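Local coordinates for protein oxidized polyvinyl alcohol hydrolase (PDB 3WLA) that hydrolyses oxidized polyvinyl alcohol and small beta-diketones such as 4,6-nonanedione, cleaving a carbon-carbon bond of the diketone unit, at residues 293-298 with 319-324; 233-238 with 277-282. All coordinates share one frame; numbering follows the deposited sequence.

Contact 1 of 2, residues 293-298 with 319-324; sequences DAFNLW and APPEGY
Y324 OH hydrogen-bonds to V290 O, just ahead of the helix, and lies 3.8 Å from F295 CB. That bond ties down the far end of the Y324 ring, which makes an offset stack with F295: centroids are 4.2 Å apart and the planes are tilted by 19°. F295 CD1 sits over the centre of the Y324 ring, whereas Y324 CE1 lies toward the rim of the F295 ring, 3.4 Å from CD1. Both F295 and W298 hold CG anti to the backbone N (W298 chi1 170°), which sends their rings to strands 232-238 and 274-280 and turns one face of each to the loop that leads into strand 325-328, an edge strand of the alpha/beta-hydrolase sheet. P321 rests on the helix between the roots of these side chains, CG 3.7 Å from F295 N and CD 3.9 Å from W298 CB. P320 CB forms a CH-pi contact, 3.6 Å from the centroid of the six-membered ring of W298. The indole NE1 is hydrogen-bonded to T318 OG1. An alanine at W298 would probably leave P320 CB without its ring face, T318 OG1 without this partner and a gap beside C326. At P321-Y324 the loop makes a type II turn.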
loop_
_atom_site.group_PDB
_atom_site.type_symbol
_atom_site.label_atom_id
_atom_site.label_comp_id
_atom_site.label_asym_id
_atom_site.label_seq_id
_atom_site.Cartn_x
_atom_site.Cartn_y
_atom_site.Cartn_z
ATOM N N ASP A 293 0.023 -7.832 -16.517
ATOM C CA ASP A 293 0.969 -8.808 -16.039
ATOM C C ASP A 293 2.385 -8.287 -16.164
ATOM O O ASP A 293 3.184 -8.408 -15.254
ATOM C CB ASP A 293 0.795 -10.111 -16.816
ATOM C CG ASP A 293 -0.449 -10.931 -16.356
ATOM O OD1 ASP A 293 -1.077 -10.608 -15.338
ATOM O OD2 ASP A 293 -0.799 -11.901 -17.031
ATOM N N ALA A 294 2.680 -7.653 -17.289
ATOM C CA ALA A 294 4.013 -7.147 -17.516
ATOM C C ALA A 294 4.346 -6.019 -16.536
ATOM O O ALA A 294 5.458 -5.959 -16.023
ATOM C CB ALA A 294 4.125 -6.650 -18.953
ATOM N N PHE A 295 3.383 -5.124 -16.297
ATOM C CA PHE A 295 3.590 -4.027 -15.373
ATOM C C PHE A 295 3.868 -4.532 -13.954
ATOM O O PHE A 295 4.845 -4.085 -13.285
ATOM C CB PHE A 295 2.380 -3.097 -15.320
ATOM C CG PHE A 295 2.538 -2.019 -14.299
ATOM C CD1 PHE A 295 3.422 -0.969 -14.517
ATOM C CD2 PHE A 295 1.943 -2.135 -13.043
ATOM C CE1 PHE A 295 3.730 -0.042 -13.495
ATOM C CE2 PHE A 295 2.235 -1.235 -12.018
ATOM C CZ PHE A 295 3.122 -0.190 -12.224
ATOM N N ASN A 296 3.033 -5.453 -13.490
ATOM C CA ASN A 296 3.210 -5.988 -12.155
ATOM C C ASN A 296 4.617 -6.586 -11.989
ATOM O O ASN A 296 5.285 -6.338 -10.991
ATOM C CB ASN A 296 2.203 -7.092 -11.849
ATOM C CG ASN A 296 0.750 -6.582 -11.711
ATOM O OD1 ASN A 296 0.485 -5.410 -11.488
ATOM N ND2 ASN A 296 -0.181 -7.500 -11.851
ATOM N N LEU A 297 5.037 -7.391 -12.954
ATOM C CA LEU A 297 6.354 -8.035 -12.881
ATOM C C LEU A 297 7.495 -7.001 -13.011
ATOM O O LEU A 297 8.510 -7.142 -12.358
ATOM C CB LEU A 297 6.522 -9.065 -13.971
ATOM C CG LEU A 297 7.901 -9.737 -14.011
ATOM C CD1 LEU A 297 8.135 -10.580 -12.720
ATOM C CD2 LEU A 297 7.925 -10.655 -15.272
ATOM N N TRP A 298 7.296 -5.972 -13.829
ATOM C CA TRP A 298 8.277 -4.930 -13.973
ATOM C C TRP A 298 8.418 -4.230 -12.661
ATOM O O TRP A 298 9.544 -4.014 -12.173
ATOM C CB TRP A 298 7.852 -3.901 -15.023
ATOM C CG TRP A 298 8.757 -2.676 -15.005
ATOM C CD1 TRP A 298 10.029 -2.564 -15.553
ATOM C CD2 TRP A 298 8.511 -1.451 -14.311
ATOM N NE1 TRP A 298 10.561 -1.339 -15.228
ATOM C CE2 TRP A 298 9.657 -0.641 -14.465
ATOM C CE3 TRP A 298 7.432 -0.957 -13.567
ATOM C CZ2 TRP A 298 9.752 0.644 -13.891
ATOM C CZ3 TRP A 298 7.526 0.324 -12.997
ATOM C CH2 TRP A 298 8.676 1.105 -13.161
ATOM N N ALA A 319 12.950 0.968 -18.252
ATOM C CA ALA A 319 11.674 1.405 -18.805
ATOM C C ALA A 319 10.519 0.464 -18.495
ATOM O O ALA A 319 10.645 -0.769 -18.661
ATOM C CB ALA A 319 11.788 1.550 -20.289
ATOM N N PRO A 320 9.389 1.021 -18.037
ATOM C CA PRO A 320 8.232 0.168 -17.733
ATOM C C PRO A 320 7.545 -0.227 -19.058
ATOM O O PRO A 320 7.956 0.212 -20.167
ATOM C CB PRO A 320 7.355 1.073 -16.865
ATOM C CG PRO A 320 7.630 2.448 -17.436
ATOM C CD PRO A 320 9.122 2.413 -17.666
ATOM N N PRO A 321 6.545 -1.123 -18.989
ATOM C CA PRO A 321 5.872 -1.498 -20.241
ATOM C C PRO A 321 5.177 -0.274 -20.811
ATOM O O PRO A 321 5.039 0.763 -20.156
ATOM C CB PRO A 321 4.838 -2.546 -19.784
ATOM C CG PRO A 321 5.472 -3.167 -18.610
ATOM C CD PRO A 321 6.102 -1.986 -17.874
ATOM N N GLU A 322 4.739 -0.391 -22.050
ATOM C CA GLU A 322 3.995 0.688 -22.692
ATOM C C GLU A 322 2.715 0.910 -21.825
ATOM O O GLU A 322 2.137 -0.070 -21.296
ATOM C CB GLU A 322 3.649 0.194 -24.100
ATOM C CG GLU A 322 2.639 0.978 -24.899
ATOM C CD GLU A 322 2.645 0.552 -26.393
ATOM O OE1 GLU A 322 2.498 -0.677 -26.712
ATOM O OE2 GLU A 322 2.800 1.471 -27.247
ATOM N N GLY A 323 2.328 2.173 -21.671
ATOM C CA GLY A 323 1.165 2.559 -20.887
ATOM C C GLY A 323 1.601 3.272 -19.621
ATOM O O GLY A 323 0.773 3.788 -18.871
ATOM N N TYR A 324 2.912 3.331 -19.404
ATOM C CA TYR A 324 3.442 3.933 -18.192
ATOM C C TYR A 324 4.625 4.831 -18.445
ATOM O O TYR A 324 5.412 4.582 -19.329
ATOM C CB TYR A 324 3.952 2.863 -17.245
ATOM C CG TYR A 324 2.941 1.819 -16.974
ATOM C CD1 TYR A 324 2.076 1.960 -15.920
ATOM C CD2 TYR A 324 2.761 0.761 -17.851
ATOM C CE1 TYR A 324 1.011 1.073 -15.752
ATOM C CE2 TYR A 324 1.699 -0.139 -17.678
ATOM C CZ TYR A 324 0.826 0.052 -16.631
ATOM O OH TYR A 324 -0.315 -0.700 -16.533
#

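Contact 2 of 2, residues 233-238 with 277-282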
loop_
_atom_site.group_PDB
_atom_site.type_symbol
_atom_site.label_atom_id
_atom_site.label_comp_id
_atom_site.label_asym_id
_atom_site.label_seq_id
_atom_site.Cartn_x
_atom_site.Cartn_y
_atom_site.Cartn_z
ATOM N N VAL A 233 12.495 1.342 -1.097
ATOM C CA VAL A 233 12.224 1.759 -2.477
ATOM C C VAL A 233 10.662 1.815 -2.566
ATOM O O VAL A 233 9.948 0.883 -2.134
ATOM C CB VAL A 233 12.821 0.779 -3.524
ATOM C CG1 VAL A 233 12.439 -0.586 -3.238
ATOM C CG2 VAL A 233 12.403 1.172 -4.904
ATOM N N VAL A 234 10.142 2.925 -3.064
ATOM C CA VAL A 234 8.681 3.105 -3.156
ATOM C C VAL A 234 8.256 3.526 -4.553
ATOM O O VAL A 234 8.806 4.505 -5.127
ATOM C CB VAL A 234 8.224 4.152 -2.122
ATOM C CG1 VAL A 234 6.659 4.396 -2.215
ATOM C CG2 VAL A 234 8.627 3.690 -0.725
ATOM N N ILE A 235 7.315 2.773 -5.133
ATOM C CA ILE A 235 6.796 3.086 -6.458
ATOM C C ILE A 235 5.367 3.573 -6.280
ATOM O O ILE A 235 4.480 2.782 -5.942
ATOM C CB ILE A 235 6.810 1.847 -7.384
ATOM C CG1 ILE A 235 8.254 1.372 -7.597
ATOM C CG2 ILE A 235 6.140 2.171 -8.692
ATOM C CD1 ILE A 235 8.373 0.086 -8.298
ATOM N N THR A 236 5.127 4.866 -6.493
ATOM C CA THR A 236 3.774 5.432 -6.341
ATOM C C THR A 236 3.168 5.410 -7.724
ATOM O O THR A 236 3.834 5.791 -8.693
ATOM C CB THR A 236 3.804 6.895 -5.833
ATOM O OG1 THR A 236 4.278 6.915 -4.496
ATOM C CG2 THR A 236 2.393 7.486 -5.819
ATOM N N VAL A 237 1.919 4.943 -7.840
ATOM C CA VAL A 237 1.298 4.891 -9.149
ATOM C C VAL A 237 0.026 5.763 -9.155
ATOM O O VAL A 237 -0.816 5.656 -8.256
ATOM C CB VAL A 237 0.959 3.425 -9.553
ATOM C CG1 VAL A 237 0.205 3.398 -10.837
ATOM C CG2 VAL A 237 2.222 2.574 -9.658
ATOM N N TRP A 238 -0.082 6.652 -10.158
ATOM C CA TRP A 238 -1.229 7.517 -10.363
ATOM C C TRP A 238 -1.886 7.061 -11.672
ATOM O O TRP A 238 -1.180 6.819 -12.674
ATOM C CB TRP A 238 -0.772 8.967 -10.537
ATOM C CG TRP A 238 -1.849 9.921 -10.916
ATOM C CD1 TRP A 238 -2.992 10.209 -10.213
ATOM C CD2 TRP A 238 -1.793 10.872 -11.997
ATOM N NE1 TRP A 238 -3.641 11.303 -10.778
ATOM C CE2 TRP A 238 -2.930 11.722 -11.869
ATOM C CE3 TRP A 238 -0.882 11.089 -13.050
ATOM C CZ2 TRP A 238 -3.187 12.784 -12.747
ATOM C CZ3 TRP A 238 -1.126 12.145 -13.934
ATOM C CH2 TRP A 238 -2.277 12.982 -13.770
ATOM N N VAL A 277 9.884 6.270 -6.848
ATOM C CA VAL A 277 9.659 6.211 -8.276
ATOM C C VAL A 277 8.206 6.665 -8.497
ATOM O O VAL A 277 7.259 6.143 -7.866
ATOM C CB VAL A 277 9.866 4.781 -8.850
ATOM C CG1 VAL A 277 9.535 4.748 -10.368
ATOM C CG2 VAL A 277 11.302 4.333 -8.660
ATOM N N ALA A 278 8.043 7.675 -9.348
ATOM C CA ALA A 278 6.729 8.228 -9.661
ATOM C C ALA A 278 6.286 7.717 -11.020
ATOM O O ALA A 278 6.853 8.101 -12.042
ATOM C CB ALA A 278 6.756 9.744 -9.662
ATOM N N CYS A 279 5.260 6.859 -11.016
ATOM C CA CYS A 279 4.727 6.257 -12.228
ATOM C C CYS A 279 3.365 6.802 -12.570
ATOM O O CYS A 279 2.474 6.853 -11.718
ATOM C CB CYS A 279 4.604 4.735 -12.108
ATOM S SG CYS A 279 6.185 3.825 -12.215
ATOM N N SER A 280 3.220 7.221 -13.827
ATOM C CA SER A 280 1.980 7.796 -14.301
ATOM C C SER A 280 1.431 6.828 -15.317
ATOM O O SER A 280 2.155 6.341 -16.165
ATOM C CB SER A 280 2.224 9.182 -14.924
ATOM O OG SER A 280 2.687 10.086 -13.921
ATOM N N ALA A 281 0.139 6.529 -15.196
ATOM C CA ALA A 281 -0.529 5.570 -16.096
ATOM C C ALA A 281 -1.835 6.253 -16.538
ATOM O O ALA A 281 -2.072 7.399 -16.187
ATOM C CB ALA A 281 -0.792 4.222 -15.312
ATOM N N THR A 282 -2.687 5.563 -17.295
ATOM C CA THR A 282 -3.924 6.215 -17.801
ATOM C C THR A 282 -5.213 5.423 -17.566
ATOM O O THR A 282 -6.267 5.747 -18.119
ATOM C CB THR A 282 -3.800 6.432 -19.324
ATOM O OG1 THR A 282 -3.583 5.161 -19.965
ATOM C CG2 THR A 282 -2.582 7.299 -19.622
#
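V234 O accepts the N-H of V277 at 2.7 Å, one of five backbone hydrogen bonds between 233-238 and 277-282, which run parallel. Next along, I235 is paired with V277, and its CG1 lies beside V277 CB, the two side chains pointing the same way. Its CG2, anti to the backbone N, meets C279 SG at 3.9 Å; that sulfur is in the disulfide with C326. T236 bonds with both N and O: its N reaches V277 O at 2.8 Å, and its O receives C279 N. Its OG1 hydrogen-bonds H276 NE2. V237 shares the face of I235 and C279, with CG2 4.0 Å from C279 CB. W238 again uses both backbone atoms, N to C279 O and O to A281 N (2.9 Å). On the T236 face its indole meets S280 OG at the edge, CE3 to OG 3.8 Å, while that OG hydrogen-bonds D333 OD2. Strand 181-185 flanks 232-238 on its other side in the central sheet of this alpha/beta-hydrolase. Helix 257-269, which lies in the crossover connection between the two strands, covers T236 and W238, and helix 292-304 covers I235, V237 and C279.

The centres of contacts 1 and 2 lie about 11 Å apart, and the contacts come in series along the chain: the strand pair closes before helix 292-304 begins. That helix joins them, packing on the sheet while carrying contact 1 on its flank. F295 CZ meets V237 CG2 at 3.9 Å, W298 CH2 reaches C279 SG at 3.8 Å, and Y324 CE1 touches A281 CB. Strand 325-328, entered from the loop of contact 1, lies antiparallel beside 274-280, and the disulfide reinforces that pairing. The loops following strands 232-238 and 274-280 are where alpha/beta-hydrolases usually carry the catalytic acid and histidine; D243, touched by W238, is probably that acid.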